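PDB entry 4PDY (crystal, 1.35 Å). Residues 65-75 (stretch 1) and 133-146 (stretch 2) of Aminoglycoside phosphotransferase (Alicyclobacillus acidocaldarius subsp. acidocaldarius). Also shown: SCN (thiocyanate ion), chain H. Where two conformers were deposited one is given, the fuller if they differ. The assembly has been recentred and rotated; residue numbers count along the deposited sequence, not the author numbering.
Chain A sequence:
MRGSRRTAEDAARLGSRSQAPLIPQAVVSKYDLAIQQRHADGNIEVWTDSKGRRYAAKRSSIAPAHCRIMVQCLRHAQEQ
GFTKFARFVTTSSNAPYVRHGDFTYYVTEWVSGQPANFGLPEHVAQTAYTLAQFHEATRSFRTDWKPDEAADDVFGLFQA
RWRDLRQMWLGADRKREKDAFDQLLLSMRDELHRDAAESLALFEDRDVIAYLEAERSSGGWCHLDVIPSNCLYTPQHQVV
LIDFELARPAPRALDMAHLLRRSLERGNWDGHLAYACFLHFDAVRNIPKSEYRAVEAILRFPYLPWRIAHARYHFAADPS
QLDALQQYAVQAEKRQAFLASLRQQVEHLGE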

ATOM      1  N   ALA A  65      18.269  12.605   4.989  1.00 14.80           N
ATOM      2  CA  ALA A  65      17.762  12.576   6.369  1.00 14.68           C
ATOM      3  C   ALA A  65      16.624  11.552   6.531  1.00 13.15           C
ATOM      4  O   ALA A  65      16.519  10.883   7.557  1.00 14.18           O
ATOM      5  CB  ALA A  65      17.286  13.948   6.793  1.00 16.35           C
ATOM      6  N   HIS A  66      15.791  11.449   5.504  1.00 11.44           N
ATOM      7  CA  HIS A  66      14.691  10.501   5.479  1.00 12.05           C
ATOM      8  C   HIS A  66      15.239   9.077   5.409  1.00 12.37           C
ATOM      9  O   HIS A  66      14.816   8.185   6.128  1.00 10.81           O
ATOM     10  CB  HIS A  66      13.756  10.854   4.325  1.00 11.88           C
ATOM     11  CG  HIS A  66      12.561   9.974   4.190  1.00 11.15           C
ATOM     12  ND1 HIS A  66      11.643  10.146   3.180  1.00 12.12           N
ATOM     13  CD2 HIS A  66      12.151   8.883   4.886  1.00 11.96           C
ATOM     14  CE1 HIS A  66      10.722   9.204   3.253  1.00 13.69           C
ATOM     15  NE2 HIS A  66      11.012   8.418   4.274  1.00 12.75           N
ATOM     16  N   CYS A  67      16.243   8.881   4.561  1.00 12.48           N
ATOM     17  CA  CYS A  67      16.862   7.551   4.489  1.00 13.13           C
ATOM     18  C   CYS A  67      17.415   7.121   5.859  1.00 12.75           C
ATOM     19  O   CYS A  67      17.253   5.975   6.271  1.00 12.28           O
ATOM     20  CB  CYS A  67      17.953   7.512   3.411  1.00 13.08           C
ATOM     21  SG  CYS A  67      18.562   5.872   3.013  1.00 15.57           S
ATOM     22  N   ARG A  68      18.049   8.050   6.562  1.00 12.22           N
ATOM     23  CA  ARG A  68      18.574   7.757   7.886  1.00 12.32           C
ATOM     24  C   ARG A  68      17.509   7.345   8.903  1.00 12.13           C
ATOM     25  O   ARG A  68      17.690   6.336   9.595  1.00 12.32           O
ATOM     26  CB  ARG A  68      19.431   8.903   8.414  1.00 13.78           C
ATOM     27  CG  ARG A  68      20.715   9.042   7.614  1.00 17.47           C
ATOM     28  CD  ARG A  68      21.621  10.081   8.221  1.00 20.27           C
ATOM     29  NE  ARG A  68      22.834  10.232   7.427  1.00 20.44           N
ATOM     30  CZ  ARG A  68      23.928   9.485   7.547  1.00 20.10           C
ATOM     31  NH1 ARG A  68      24.010   8.495   8.432  1.00 19.91           N
ATOM     32  NH2 ARG A  68      24.954   9.732   6.743  1.00 22.88           N
ATOM     33  N   ILE A  69      16.410   8.111   9.011  1.00 12.06           N
ATOM     34  CA  ILE A  69      15.363   7.704   9.948  1.00 12.36           C
ATOM     35  C   ILE A  69      14.714   6.376   9.538  1.00 11.87           C
ATOM     36  O   ILE A  69      14.316   5.581  10.399  1.00 11.99           O
ATOM     37  CB  ILE A  69      14.335   8.813  10.220  1.00 12.99           C
ATOM     38  CG1 ILE A  69      13.510   8.431  11.462  1.00 12.66           C
ATOM     39  CG2 ILE A  69      13.439   9.042   9.029  1.00 14.59           C
ATOM     40  CD1 ILE A  69      12.503   9.468  11.898  1.00 14.44           C
HETATM   41  N   MSE A  70      14.602   6.147   8.235  1.00 11.05           N
HETATM   42  CA  MSE A  70      14.040   4.906   7.740  1.00 11.49           C
HETATM   43  C   MSE A  70      14.874   3.716   8.220  1.00 11.93           C
HETATM   44  O   MSE A  70      14.346   2.722   8.732  1.00 12.05           O
HETATM   45  CB  MSE A  70      13.944   4.991   6.212  1.00 13.50           C
HETATM   46  CG  MSE A  70      13.232   3.806   5.596  1.00 14.01           C
HETATM   47 SE   MSE A  70      13.214   3.983   3.639  1.00 16.52          SE
HETATM   48  CE  MSE A  70      15.135   3.826   3.340  1.00 16.28           C
ATOM     49  N   VAL A  71      16.194   3.809   8.052  0.50 11.79           N
ATOM     50  CA  VAL A  71      17.104   2.772   8.556  0.50 13.39           C
ATOM     51  C   VAL A  71      16.993   2.621  10.070  0.50 13.17           C
ATOM     52  O   VAL A  71      16.859   1.517  10.587  0.50 12.53           O
ATOM     53  CB  VAL A  71      18.576   3.075   8.190  0.50 13.45           C
ATOM     54  CG1 VAL A  71      19.539   2.185   8.980  0.50 13.61           C
ATOM     55  CG2 VAL A  71      18.808   2.895   6.693  0.50 13.84           C
ATOM     56  N   GLN A  72      17.002   3.745  10.784  1.00 12.62           N
ATOM     57  CA  GLN A  72      16.867   3.689  12.251  1.00 12.22           C
ATOM     58  C   GLN A  72      15.566   3.057  12.721  1.00 11.11           C
ATOM     59  O   GLN A  72      15.550   2.346  13.722  1.00 12.23           O
ATOM     60  CB  GLN A  72      17.038   5.062  12.909  1.00 14.45           C
ATOM     61  CG  GLN A  72      18.446   5.615  12.861  1.00 14.16           C
ATOM     62  CD  GLN A  72      19.463   4.729  13.549  1.00 16.75           C
ATOM     63  OE1 GLN A  72      19.340   4.414  14.735  1.00 20.21           O
ATOM     64  NE2 GLN A  72      20.474   4.323  12.805  1.00 18.03           N
ATOM     65  N   CYS A  73      14.481   3.334  12.004  1.00 10.13           N
ATOM     66  CA  CYS A  73      13.206   2.710  12.281  1.00 10.42           C
ATOM     67  C   CYS A  73      13.295   1.201  12.178  1.00 11.60           C
ATOM     68  O   CYS A  73      12.837   0.481  13.064  1.00 11.19           O
ATOM     69  CB  CYS A  73      12.144   3.252  11.339  1.00 12.06           C
ATOM     70  SG  CYS A  73      10.563   2.497  11.679  1.00 13.75           S
ATOM     71  N   LEU A  74      13.868   0.722  11.076  1.00 10.96           N
ATOM     72  CA  LEU A  74      14.015  -0.716  10.910  1.00 11.38           C
ATOM     73  C   LEU A  74      14.947  -1.323  11.934  1.00 11.45           C
ATOM     74  O   LEU A  74      14.682  -2.432  12.422  1.00 13.92           O
ATOM     75  CB  LEU A  74      14.410  -1.028   9.475  1.00 11.78           C
ATOM     76  CG  LEU A  74      13.204  -0.889   8.526  1.00 16.33           C
ATOM     77  CD1 LEU A  74      13.652  -0.760   7.084  1.00 22.05           C
ATOM     78  CD2 LEU A  74      12.214  -2.034   8.729  1.00 16.67           C
ATOM     79  N   ARG A  75      16.030  -0.648  12.291  0.50 11.61           N
ATOM     80  CA  ARG A  75      16.893  -1.218  13.316  0.50 13.15           C
ATOM     81  C   ARG A  75      16.189  -1.234  14.670  0.50 12.28           C
ATOM     82  O   ARG A  75      16.379  -2.164  15.459  0.50 12.64           O
ATOM     83  CB  ARG A  75      18.224  -0.494  13.371  0.50 12.70           C
ATOM     84  CG  ARG A  75      19.145  -0.959  12.254  0.50 15.92           C
ATOM     85  CD  ARG A  75      20.525  -0.352  12.334  0.50 15.54           C
ATOM     86  NE  ARG A  75      21.271  -0.502  11.084  0.50 16.84           N
ATOM     87  CZ  ARG A  75      22.339   0.226  10.789  0.50 15.85           C
ATOM     88  NH1 ARG A  75      22.762   1.141  11.639  0.50 19.60           N
ATOM     89  NH2 ARG A  75      22.969   0.059   9.642  0.50 19.38           N
TER
HETATM   90  S   SCN H 407      13.018  14.255   5.260  0.75 27.55           S
HETATM   91  C   SCN H 407      13.330  13.803   6.648  0.75 19.06           C
HETATM   92  N   SCN H 407      13.564  13.451   7.712  0.75 16.22           N
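Stretch 2, residues 133-146: QFHEATRSFRTDWK

Stretch 1 is helical throughout, and the helix continues beyond it at both ends. Its backbone bonds run in regular i to i+4 order, for example Cys73 N to Ile69 O at 2.8 Å. Stretch 2 starts as the last part of another helix and then leaves it as a chain of turns. Thr138 to Phe141 form a type II beta turn, closed by Phe141 N to Thr138 O at 3.0 Å. Ser140, with phi 68° and psi 3°, takes the left-handed position of that turn. Arg142 also has a positive phi, 42°. A type I turn follows from Arg142 to Trp145, with Trp145 N bonded to Arg142 O at 3.0 Å. The hydroxyl of Thr138 folds back on the helix, and its OG1 donates to Phe134 O at 2.8 Å.

The two stretches run in opposite senses. The CA atoms of Cys73 and Thr138 are 7.0 Å apart, and those of His66 and Lys146 9.6 Å. The backbones are thus closer near the end of stretch 1 than near its start. No hydrogen bond joins the two stretches. The contact is made by packing and buries 457 Å², both sides summed.

Cys73 meets three residues of stretch 2. Its SG lies 3.6 Å from Thr138 CG2 and 4.2 Å from Phe134 CE1. Its CA is 3.4 Å from Phe141 CE2. Leu74 points its CA-to-CB bond away, but the end of the side chain comes nearer and brings CD2 to 4.0 Å from Phe134 CE1. The Phe141 ring also reaches the helix backbone, with its CZ 3.8 Å from Gln72 O.

Ile69 points toward stretch 2 and has the largest covered area of any residue in the contact. Its chi1 and chi2 are both t, so the side chain is extended. CD1 lies over one face of the Trp145 ring, 3.5 Å from Trp145 CG, in a CH-pi contact. The same methyl lies over one face of the Arg142 guanidinium, with Ile69 CD1 3.5 Å from Arg142 NH1. Ile69 CG1 is 4.4 Å from Phe141 CE2.

One helical turn before Ile69, His66 meets the other ring of the indole. Trp145 CH2 lies over one face of the imidazole, 3.6 Å from His66 CD2. The ring planes are inclined at 53°. A thiocyanate ion, probably from the crystallisation liquor, sits beside this pair. Trp145 NE1 donates a hydrogen bond to its N atom at 3.3 Å, and His66 N is 3.6 Å from its C atom.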

ATOM      1  N   GLN A 133       3.311  -7.083  12.494  1.00  9.13           N
ATOM      2  CA  GLN A 133       4.568  -7.150  13.235  1.00  9.74           C
ATOM      3  C   GLN A 133       5.350  -5.849  13.118  1.00  9.29           C
ATOM      4  O   GLN A 133       5.953  -5.393  14.086  1.00 10.54           O
ATOM      5  CB  GLN A 133       5.430  -8.330  12.759  1.00 10.59           C
ATOM      6  CG  GLN A 133       4.883  -9.684  13.146  1.00 10.67           C
ATOM      7  CD  GLN A 133       5.744 -10.819  12.657  1.00 12.48           C
ATOM      8  OE1 GLN A 133       6.309 -10.744  11.547  1.00 13.68           O
ATOM      9  NE2 GLN A 133       5.919 -11.844  13.493  1.00 13.18           N
ATOM     10  N   PHE A 134       5.382  -5.275  11.921  1.00  9.19           N
ATOM     11  CA  PHE A 134       6.072  -4.001  11.732  1.00  9.91           C
ATOM     12  C   PHE A 134       5.450  -2.894  12.592  1.00 10.43           C
ATOM     13  O   PHE A 134       6.157  -2.133  13.234  1.00 10.20           O
ATOM     14  CB  PHE A 134       6.051  -3.616  10.248  1.00 10.50           C
ATOM     15  CG  PHE A 134       6.687  -2.275   9.948  1.00  9.71           C
ATOM     16  CD1 PHE A 134       8.016  -2.037  10.239  1.00 10.34           C
ATOM     17  CD2 PHE A 134       5.952  -1.258   9.374  1.00  9.86           C
ATOM     18  CE1 PHE A 134       8.598  -0.818   9.964  1.00 11.47           C
ATOM     19  CE2 PHE A 134       6.520  -0.045   9.083  1.00 11.07           C
ATOM     20  CZ  PHE A 134       7.845   0.188   9.403  1.00 11.07           C
ATOM     21  N   HIS A 135       4.131  -2.859  12.603  1.00 10.19           N
ATOM     22  CA  HIS A 135       3.421  -1.829  13.357  1.00 10.38           C
ATOM     23  C   HIS A 135       3.696  -1.981  14.841  1.00 11.03           C
ATOM     24  O   HIS A 135       3.987  -0.996  15.529  1.00 11.26           O
ATOM     25  CB  HIS A 135       1.936  -1.902  13.055  1.00 11.85           C
ATOM     26  CG  HIS A 135       1.186  -0.685  13.498  1.00 12.60           C
ATOM     27  ND1 HIS A 135       1.057   0.431  12.708  1.00 14.88           N
ATOM     28  CD2 HIS A 135       0.545  -0.409  14.656  1.00 13.61           C
ATOM     29  CE1 HIS A 135       0.360   1.347  13.359  1.00 14.42           C
ATOM     30  NE2 HIS A 135       0.045   0.861  14.543  1.00 17.25           N
ATOM     31  N   GLU A 136       3.662  -3.218  15.322  1.00 11.32           N
ATOM     32  CA  GLU A 136       3.896  -3.495  16.738  1.00 12.49           C
ATOM     33  C   GLU A 136       5.327  -3.150  17.140  1.00 11.58           C
ATOM     34  O   GLU A 136       5.580  -2.546  18.183  1.00 13.46           O
ATOM     35  CB  GLU A 136       3.581  -4.959  17.037  1.00 14.82           C
ATOM     36  CG  GLU A 136       3.804  -5.396  18.476  1.00 17.97           C
ATOM     37  CD  GLU A 136       2.752  -4.878  19.452  1.00 22.16           C
ATOM     38  OE1 GLU A 136       1.752  -4.264  19.022  1.00 28.16           O
ATOM     39  OE2 GLU A 136       2.924  -5.109  20.665  1.00 33.96           O
ATOM     40  N   ALA A 137       6.291  -3.588  16.311  1.00 11.59           N
ATOM     41  CA  ALA A 137       7.711  -3.390  16.606  1.00 10.50           C
ATOM     42  C   ALA A 137       8.163  -1.936  16.572  1.00 10.77           C
ATOM     43  O   ALA A 137       9.268  -1.640  16.999  1.00 12.65           O
ATOM     44  CB  ALA A 137       8.577  -4.211  15.651  1.00 11.33           C
ATOM     45  N   THR A 138       7.327  -1.059  16.019  1.00 11.42           N
ATOM     46  CA  THR A 138       7.661   0.357  15.901  1.00 12.14           C
ATOM     47  C   THR A 138       6.805   1.267  16.787  1.00 13.16           C
ATOM     48  O   THR A 138       6.859   2.489  16.666  1.00 13.36           O
ATOM     49  CB  THR A 138       7.576   0.834  14.441  1.00 12.16           C
ATOM     50  OG1 THR A 138       6.278   0.559  13.907  1.00 10.96           O
ATOM     51  CG2 THR A 138       8.638   0.137  13.586  1.00 12.76           C
ATOM     52  N   ARG A 139       6.024   0.662  17.674  1.00 13.48           N
ATOM     53  CA  ARG A 139       5.210   1.436  18.615  1.00 14.35           C
ATOM     54  C   ARG A 139       6.112   2.406  19.361  1.00 14.86           C
ATOM     55  O   ARG A 139       7.220   2.072  19.766  1.00 15.46           O
ATOM     56  CB  ARG A 139       4.566   0.458  19.603  1.00 18.47           C
ATOM     57  CG  ARG A 139       3.565   1.046  20.570  1.00 24.06           C
ATOM     58  CD  ARG A 139       2.799  -0.059  21.297  1.00 33.19           C
ATOM     59  NE  ARG A 139       1.685  -0.588  20.498  1.00 40.43           N
ATOM     60  CZ  ARG A 139       0.407  -0.202  20.601  1.00 39.07           C
ATOM     61  NH1 ARG A 139       0.043   0.728  21.473  1.00 47.78           N
ATOM     62  NH2 ARG A 139      -0.519  -0.742  19.819  1.00 45.16           N
ATOM     63  N   SER A 140       5.629   3.629  19.535  1.00 15.84           N
ATOM     64  CA  SER A 140       6.352   4.636  20.293  1.00 19.32           C
ATOM     65  C   SER A 140       7.644   5.142  19.636  1.00 17.97           C
ATOM     66  O   SER A 140       8.320   5.978  20.237  1.00 21.78           O
ATOM     67  CB  SER A 140       6.666   4.154  21.725  1.00 22.60           C
ATOM     68  OG  SER A 140       5.477   3.886  22.457  1.00 33.95           O
ATOM     69  N   PHE A 141       7.983   4.680  18.422  1.00 16.65           N
ATOM     70  CA  PHE A 141       9.237   5.089  17.784  1.00 16.38           C
ATOM     71  C   PHE A 141       9.001   6.329  16.940  1.00 13.35           C
ATOM     72  O   PHE A 141       8.241   6.283  15.971  1.00 14.21           O
ATOM     73  CB  PHE A 141       9.813   3.990  16.877  1.00 14.76           C
ATOM     74  CG  PHE A 141      11.117   4.394  16.221  1.00 13.17           C
ATOM     75  CD1 PHE A 141      12.284   4.443  16.958  1.00 14.64           C
ATOM     76  CD2 PHE A 141      11.150   4.850  14.913  1.00 13.38           C
ATOM     77  CE1 PHE A 141      13.469   4.873  16.385  1.00 14.60           C
ATOM     78  CE2 PHE A 141      12.324   5.294  14.331  1.00 14.78           C
ATOM     79  CZ  PHE A 141      13.497   5.289  15.068  1.00 14.96           C
ATOM     80  N   ARG A 142       9.639   7.429  17.318  1.00 13.35           N
ATOM     81  CA  ARG A 142       9.576   8.692  16.567  1.00 13.25           C
ATOM     82  C   ARG A 142       8.175   9.002  16.076  1.00 14.12           C
ATOM     83  O   ARG A 142       7.933   9.316  14.915  1.00 14.22           O
ATOM     84  CB  ARG A 142      10.571   8.677  15.413  1.00 13.53           C
ATOM     85  CG  ARG A 142      12.031   8.515  15.841  1.00 14.54           C
ATOM     86  CD  ARG A 142      12.595   9.732  16.552  1.00 14.35           C
ATOM     87  NE  ARG A 142      12.476  10.948  15.741  1.00 13.98           N
ATOM     88  CZ  ARG A 142      13.363  11.348  14.816  1.00 13.97           C
ATOM     89  NH1 ARG A 142      14.469  10.653  14.548  1.00 14.92           N
ATOM     90  NH2 ARG A 142      13.165  12.472  14.145  1.00 15.85           N
ATOM     91  N   THR A 143       7.262   8.990  17.031  1.00 16.34           N
ATOM     92  CA  THR A 143       5.834   9.107  16.746  1.00 17.75           C
ATOM     93  C   THR A 143       5.428  10.418  16.074  1.00 18.27           C
ATOM     94  O   THR A 143       4.513  10.424  15.253  1.00 21.23           O
ATOM     95  CB  THR A 143       5.005   8.923  18.038  1.00 20.68           C
ATOM     96  OG1 THR A 143       5.268   7.633  18.589  1.00 20.82           O
ATOM     97  CG2 THR A 143       3.510   9.029  17.762  1.00 25.13           C
ATOM     98  N   ASP A 144       6.121  11.507  16.399  1.00 20.86           N
ATOM     99  CA  ASP A 144       5.798  12.808  15.826  1.00 24.85           C
ATOM    100  C   ASP A 144       6.584  13.116  14.542  1.00 26.32           C
ATOM    101  O   ASP A 144       6.566  14.246  14.069  1.00 34.84           O
ATOM    102  CB  ASP A 144       6.040  13.899  16.872  1.00 27.69           C
ATOM    103  CG  ASP A 144       5.097  13.793  18.063  1.00 36.46           C
ATOM    104  OD1 ASP A 144       4.021  13.171  17.927  1.00 38.76           O
ATOM    105  OD2 ASP A 144       5.431  14.346  19.135  1.00 50.24           O
ATOM    106  N   TRP A 145       7.278  12.130  13.980  1.00 20.23           N
ATOM    107  CA  TRP A 145       7.964  12.337  12.707  1.00 18.58           C
ATOM    108  C   TRP A 145       6.998  12.304  11.503  1.00 26.44           C
ATOM    109  O   TRP A 145       6.192  11.358  11.328  1.00 23.27           O
ATOM    110  CB  TRP A 145       9.035  11.282  12.487  1.00 18.14           C
ATOM    111  CG  TRP A 145       9.779  11.504  11.217  1.00 17.33           C
ATOM    112  CD1 TRP A 145      10.787  12.384  11.003  1.00 15.43           C
ATOM    113  CD2 TRP A 145       9.560  10.833   9.979  1.00 15.45           C
ATOM    114  NE1 TRP A 145      11.226  12.306   9.702  1.00 16.11           N
ATOM    115  CE2 TRP A 145      10.479  11.368   9.048  1.00 14.90           C
ATOM    116  CE3 TRP A 145       8.694   9.813   9.565  1.00 16.23           C
ATOM    117  CZ2 TRP A 145      10.572  10.901   7.729  1.00 16.54           C
ATOM    118  CZ3 TRP A 145       8.781   9.368   8.234  1.00 20.06           C
ATOM    119  CH2 TRP A 145       9.705   9.921   7.345  1.00 18.93           C
ATOM    120  N   LYS A 146       7.154  13.302  10.642  1.00 32.97           N
ATOM    121  CA  LYS A 146       6.408  13.419   9.386  1.00 36.67           C
ATOM    122  C   LYS A 146       7.347  13.863   8.251  1.00 42.49           C
ATOM    123  O   LYS A 146       8.493  14.287   8.483  1.00 30.35           O
ATOM    124  CB  LYS A 146       5.247  14.407   9.546  1.00 35.84           C
TER